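PDB 6HQZ: AvrRpt2 from Erwinia amylovora, which probably cleaves host plant proteins as a papain-like cysteine protease, a C70-family effector delivered through the type III secretion system. Local coordinates for residues G35-G39 with Q50-Q54; L43-S47 with A142-A148. All blocks are in the same frame, centred on the assembly; numbering follows the deposited sequence.

Interaction 1. Residues G35-G39 with Q50-Q54; sequences GPRLG and QGLQQ
A loop-to-helix contact near the surface, in the helical part of the papain-like protease domain: residues 35-39, which lead from helix 19-27 into helix 40-45, lie beside the early turns of helix 49-65. The loop is extended at Pro36 (phi/psi -53/140) and Leu38 (-101/173) but folded at Arg37 (-77/-34), and Gly39 takes the N-cap position of helix 40-45. Pro36 and Gln54 bring their CA atoms nearest, 7.3 Å apart, so side chains fill the gap. On the helix, Gln50, Gln53 and Gln54, spaced i, i+3 and i+4, share the face turned to the loop. Leu38 (mt) points toward it, with Leu38 CD1 3.8 Å from CG of extended Gln50 (chi1, chi2 tt) and Leu38 CB 4.0 Å from Gln54 CD. Gln54 folds back (chi1 -93°, chi2 m), setting its CD 4.2 Å from CB of Pro36; its buried amide also lies beside Gly39. At the exposed margin, NH1 of Arg37 stands 4.4 Å from NE2 of Gln53. Leu43 of helix 40-45 touches both Pro36 and Gln54. Glutamine suits this face: its methylenes pack on Leu38, exposed Gln50 and Gln53 keep amides near solvent, and the Gln54 amide meets Pro36, so aliphatic and amide groups both contribute.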
loop_
_atom_site.group_PDB
_atom_site.type_symbol
_atom_site.label_atom_id
_atom_site.label_comp_id
_atom_site.label_asym_id
_atom_site.label_seq_id
_atom_site.Cartn_x
_atom_site.Cartn_y
_atom_site.Cartn_z
ATOM N N GLY A 35 15.852 -3.836 -25.140
ATOM C CA GLY A 35 14.467 -3.479 -24.930
ATOM C C GLY A 35 13.645 -4.044 -26.041
ATOM O O GLY A 35 14.160 -4.728 -26.924
ATOM N N PRO A 36 12.360 -3.750 -26.021
ATOM C CA PRO A 36 11.494 -4.227 -27.071
ATOM C C PRO A 36 12.044 -3.835 -28.437
ATOM O O PRO A 36 12.592 -2.729 -28.627
ATOM C CB PRO A 36 10.187 -3.538 -26.762
ATOM C CG PRO A 36 10.257 -3.322 -25.261
ATOM C CD PRO A 36 11.652 -2.864 -25.091
ATOM N N ARG A 37 11.917 -4.770 -29.352
ATOM C CA ARG A 37 12.597 -4.705 -30.624
ATOM C C ARG A 37 11.850 -3.710 -31.520
ATOM O O ARG A 37 12.441 -3.002 -32.345
ATOM C CB ARG A 37 12.625 -6.111 -31.229
ATOM C CG ARG A 37 13.638 -6.312 -32.348
ATOM C CD ARG A 37 13.327 -7.529 -33.217
ATOM N NE ARG A 37 13.623 -7.258 -34.640
ATOM C CZ ARG A 37 12.795 -6.669 -35.521
ATOM N NH1 ARG A 37 11.569 -6.261 -35.175
ATOM N NH2 ARG A 37 13.199 -6.480 -36.775
ATOM N N LEU A 38 10.530 -3.665 -31.360
ATOM C CA LEU A 38 9.738 -2.688 -32.081
ATOM C C LEU A 38 9.429 -1.543 -31.071
ATOM O O LEU A 38 9.739 -1.612 -29.855
ATOM C CB LEU A 38 8.479 -3.327 -32.738
ATOM C CG LEU A 38 8.574 -4.392 -33.864
ATOM C CD1 LEU A 38 7.179 -4.929 -34.203
ATOM C CD2 LEU A 38 9.268 -3.933 -35.160
ATOM N N GLY A 39 8.830 -0.497 -31.594
ATOM C CA GLY A 39 8.542 0.684 -30.832
ATOM C C GLY A 39 7.415 0.554 -29.843
ATOM O O GLY A 39 6.834 -0.530 -29.596
ATOM N N GLN A 50 1.935 -8.783 -35.324
ATOM C CA GLN A 50 2.854 -7.787 -34.800
ATOM C C GLN A 50 2.689 -7.620 -33.241
ATOM O O GLN A 50 3.590 -7.066 -32.547
ATOM C CB GLN A 50 2.641 -6.463 -35.571
ATOM C CG GLN A 50 3.461 -5.282 -35.051
ATOM C CD GLN A 50 3.424 -4.070 -35.964
ATOM O OE1 GLN A 50 4.290 -3.909 -36.801
ATOM N NE2 GLN A 50 2.435 -3.193 -35.777
ATOM N N GLY A 51 1.539 -8.113 -32.728
ATOM C CA GLY A 51 1.171 -8.097 -31.321
ATOM C C GLY A 51 1.369 -9.367 -30.507
ATOM O O GLY A 51 1.781 -9.276 -29.359
ATOM N N LEU A 52 1.043 -10.540 -31.040
ATOM C CA LEU A 52 1.408 -11.806 -30.347
ATOM C C LEU A 52 2.951 -11.985 -30.195
ATOM O O LEU A 52 3.407 -12.683 -29.250
ATOM C CB LEU A 52 0.776 -13.071 -31.003
ATOM C CG LEU A 52 -0.492 -13.594 -30.280
ATOM C CD1 LEU A 52 -1.711 -12.738 -30.644
ATOM C CD2 LEU A 52 -0.764 -15.078 -30.509
ATOM N N GLN A 53 3.698 -11.364 -31.135
ATOM C CA GLN A 53 5.161 -11.313 -31.148
ATOM C C GLN A 53 5.682 -10.428 -30.082
ATOM O O GLN A 53 6.593 -10.842 -29.384
ATOM C CB GLN A 53 5.755 -10.765 -32.473
ATOM C CG GLN A 53 7.295 -10.539 -32.392
ATOM C CD GLN A 53 8.024 -10.277 -33.714
ATOM O OE1 GLN A 53 7.603 -10.717 -34.785
ATOM N NE2 GLN A 53 9.157 -9.586 -33.623
ATOM N N GLN A 54 5.195 -9.172 -30.034
ATOM C CA GLN A 54 5.672 -8.211 -29.058
ATOM C C GLN A 54 5.259 -8.706 -27.662
ATOM O O GLN A 54 6.004 -8.484 -26.721
ATOM C CB GLN A 54 5.201 -6.743 -29.316
ATOM C CG GLN A 54 6.160 -5.864 -30.154
ATOM C CD GLN A 54 7.405 -5.318 -29.401
ATOM O OE1 GLN A 54 8.394 -6.051 -29.159
ATOM N NE2 GLN A 54 7.401 -4.014 -29.113
#

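Interaction 2. Residues L43-S47 with A142-A148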
loop_
_atom_site.group_PDB
_atom_site.type_symbol
_atom_site.label_atom_id
_atom_site.label_comp_id
_atom_site.label_asym_id
_atom_site.label_seq_id
_atom_site.Cartn_x
_atom_site.Cartn_y
_atom_site.Cartn_z
ATOM N N LEU A 43 4.389 -2.213 -28.873
ATOM C CA LEU A 43 4.449 -2.738 -27.540
ATOM C C LEU A 43 3.095 -2.527 -26.857
ATOM O O LEU A 43 2.658 -3.415 -26.150
ATOM C CB LEU A 43 5.555 -2.036 -26.739
ATOM C CG LEU A 43 5.655 -2.400 -25.256
ATOM C CD1 LEU A 43 5.944 -3.870 -25.159
ATOM C CD2 LEU A 43 6.682 -1.569 -24.520
ATOM N N TYR A 44 2.435 -1.377 -27.074
ATOM C CA TYR A 44 1.278 -1.021 -26.238
ATOM C C TYR A 44 -0.055 -1.066 -26.920
ATOM O O TYR A 44 -1.117 -1.057 -26.246
ATOM C CB TYR A 44 1.486 0.362 -25.614
ATOM C CG TYR A 44 2.466 0.333 -24.515
ATOM C CD1 TYR A 44 2.282 -0.470 -23.407
ATOM C CD2 TYR A 44 3.615 1.097 -24.568
ATOM C CE1 TYR A 44 3.224 -0.529 -22.376
ATOM C CE2 TYR A 44 4.547 1.059 -23.555
ATOM C CZ TYR A 44 4.370 0.256 -22.437
ATOM O OH TYR A 44 5.325 0.202 -21.419
ATOM N N ASP A 45 -0.035 -1.108 -28.234
ATOM C CA ASP A 45 -1.275 -1.039 -28.977
ATOM C C ASP A 45 -1.404 -1.993 -30.157
ATOM O O ASP A 45 -2.273 -1.784 -30.984
ATOM C CB ASP A 45 -1.510 0.374 -29.490
ATOM C CG ASP A 45 -2.978 0.627 -29.843
ATOM O OD1 ASP A 45 -3.889 -0.087 -29.343
ATOM O OD2 ASP A 45 -3.212 1.507 -30.675
ATOM N N SER A 46 -0.584 -3.034 -30.251
ATOM C CA SER A 46 -0.645 -3.929 -31.444
ATOM C C SER A 46 -1.661 -5.017 -31.212
ATOM O O SER A 46 -1.851 -5.412 -30.091
ATOM C CB SER A 46 0.697 -4.619 -31.724
ATOM O OG SER A 46 1.525 -3.835 -32.556
ATOM N N SER A 47 -2.297 -5.490 -32.280
ATOM C CA SER A 47 -3.066 -6.758 -32.266
ATOM C C SER A 47 -2.680 -7.667 -33.470
ATOM O O SER A 47 -1.885 -7.267 -34.305
ATOM C CB SER A 47 -4.565 -6.479 -32.260
ATOM O OG SER A 47 -5.282 -7.645 -31.854
ATOM N N ALA A 142 -2.410 1.942 -21.367
ATOM C CA ALA A 142 -2.409 0.888 -22.392
ATOM C C ALA A 142 -3.211 -0.385 -22.044
ATOM O O ALA A 142 -2.680 -1.446 -22.107
ATOM C CB ALA A 142 -0.974 0.518 -22.724
ATOM N N TRP A 143 -4.504 -0.240 -21.861
ATOM C CA TRP A 143 -5.401 -1.327 -21.446
ATOM C C TRP A 143 -5.385 -2.523 -22.361
ATOM O O TRP A 143 -5.653 -3.618 -21.926
ATOM C CB TRP A 143 -6.817 -0.809 -21.340
ATOM C CG TRP A 143 -6.993 0.150 -20.282
ATOM C CD1 TRP A 143 -7.123 1.471 -20.410
ATOM C CD2 TRP A 143 -7.044 -0.133 -18.893
ATOM N NE1 TRP A 143 -7.284 2.054 -19.188
ATOM C CE2 TRP A 143 -7.216 1.092 -18.229
ATOM C CE3 TRP A 143 -6.985 -1.308 -18.143
ATOM C CZ2 TRP A 143 -7.317 1.190 -16.822
ATOM C CZ3 TRP A 143 -7.137 -1.225 -16.738
ATOM C CH2 TRP A 143 -7.268 0.025 -16.101
ATOM N N ARG A 144 -5.023 -2.333 -23.620
ATOM C CA ARG A 144 -5.064 -3.387 -24.598
ATOM C C ARG A 144 -4.057 -4.484 -24.351
ATOM O O ARG A 144 -4.241 -5.620 -24.852
ATOM C CB ARG A 144 -4.901 -2.864 -26.040
ATOM C CG ARG A 144 -4.942 -3.927 -27.100
ATOM C CD ARG A 144 -4.891 -3.317 -28.486
ATOM N NE ARG A 144 -5.781 -4.039 -29.343
ATOM C CZ ARG A 144 -6.127 -3.614 -30.551
ATOM N NH1 ARG A 144 -5.631 -2.463 -31.040
ATOM N NH2 ARG A 144 -6.971 -4.336 -31.262
ATOM N N VAL A 145 -3.026 -4.197 -23.585
ATOM C CA VAL A 145 -1.949 -5.190 -23.394
ATOM C C VAL A 145 -1.817 -5.511 -21.919
ATOM O O VAL A 145 -1.972 -4.604 -21.074
ATOM C CB VAL A 145 -0.583 -4.759 -23.970
ATOM C CG1 VAL A 145 -0.697 -4.655 -25.495
ATOM C CG2 VAL A 145 -0.059 -3.463 -23.365
ATOM N N PRO A 146 -1.534 -6.749 -21.594
ATOM C CA PRO A 146 -1.426 -7.106 -20.179
ATOM C C PRO A 146 -0.211 -6.498 -19.495
ATOM O O PRO A 146 -0.172 -6.477 -18.267
ATOM C CB PRO A 146 -1.300 -8.643 -20.199
ATOM C CG PRO A 146 -1.725 -9.036 -21.529
ATOM C CD PRO A 146 -1.430 -7.935 -22.464
ATOM N N HIS A 147 0.748 -6.002 -20.271
ATOM C CA HIS A 147 2.018 -5.484 -19.727
ATOM C C HIS A 147 2.025 -3.985 -19.639
ATOM O O HIS A 147 3.075 -3.382 -19.643
ATOM C CB HIS A 147 3.233 -5.992 -20.496
ATOM C CG HIS A 147 3.112 -5.893 -21.984
ATOM N ND1 HIS A 147 2.593 -6.908 -22.753
ATOM C CD2 HIS A 147 3.444 -4.898 -22.844
ATOM C CE1 HIS A 147 2.611 -6.542 -24.026
ATOM N NE2 HIS A 147 3.089 -5.310 -24.102
ATOM N N ALA A 148 0.838 -3.405 -19.528
ATOM C CA ALA A 148 0.637 -1.986 -19.432
ATOM C C ALA A 148 1.407 -1.364 -18.251
ATOM O O ALA A 148 1.857 -0.218 -18.375
ATOM C CB ALA A 148 -0.847 -1.667 -19.366
HETATM O O HOH W 1 4.732 -1.083 -19.146
HETATM O O HOH W 2 -3.511 -0.271 -25.301
#
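Helix 40-45 docks on the loop entering strand 149-152, joining the helical part to the antiparallel sheet, consistent with the two-part papain-like fold. The firmest direct bond runs from His147 NE2 to Leu43 O at 2.8 Å; ND1 of the same ring is hydrogen-bonded to Arg55 of helix 49-65, so the imidazole joins both helices to the loop. Arg144 NH1 makes a long salt bridge, with a weak hydrogen bond, to Asp45 OD1 (3.4 Å), while Ser47 CB lies over a guanidinium face. In the apolar part, Tyr44 CD1 packs 3.5 Å from Ala142 CB and 3.8 Å from Val145 CG2, and Tyr44 also touches strand 104-113; the small alanine leaves it room. One water accepts from Arg144 N and donates to Tyr44 O; another joins Tyr44 OH with His147 O. The type I turn from Ala142 to Val145 directs Arg144 and Val145 toward the helix. Because buried backbone oxygens are met by an imidazole and waters, the loop docks through polar bonds as well as hydrophobic fit.

Both contacts use neighbouring parts of one region: residues 35-39 lead into helix 40-45, which supplies Leu43-Asp45 to interaction 2, and their centres lie about 10 Å apart. They touch directly, with Pro36 CG 4.0 Å from Leu43 CD2 and Gly51 CA 3.5 Å from Ser46 CB. Interaction 1 stays among the helices, joins segments close in sequence and relies on the methylenes and amides of glutamines, from a buried Gln54 to an exposed margin. Interaction 2 is more buried, brings together residues almost a hundred positions apart and ties the helices to the loop feeding the antiparallel sheet, as expected where the two parts of a papain-like fold meet; there directed bonds and waters join apolar packing.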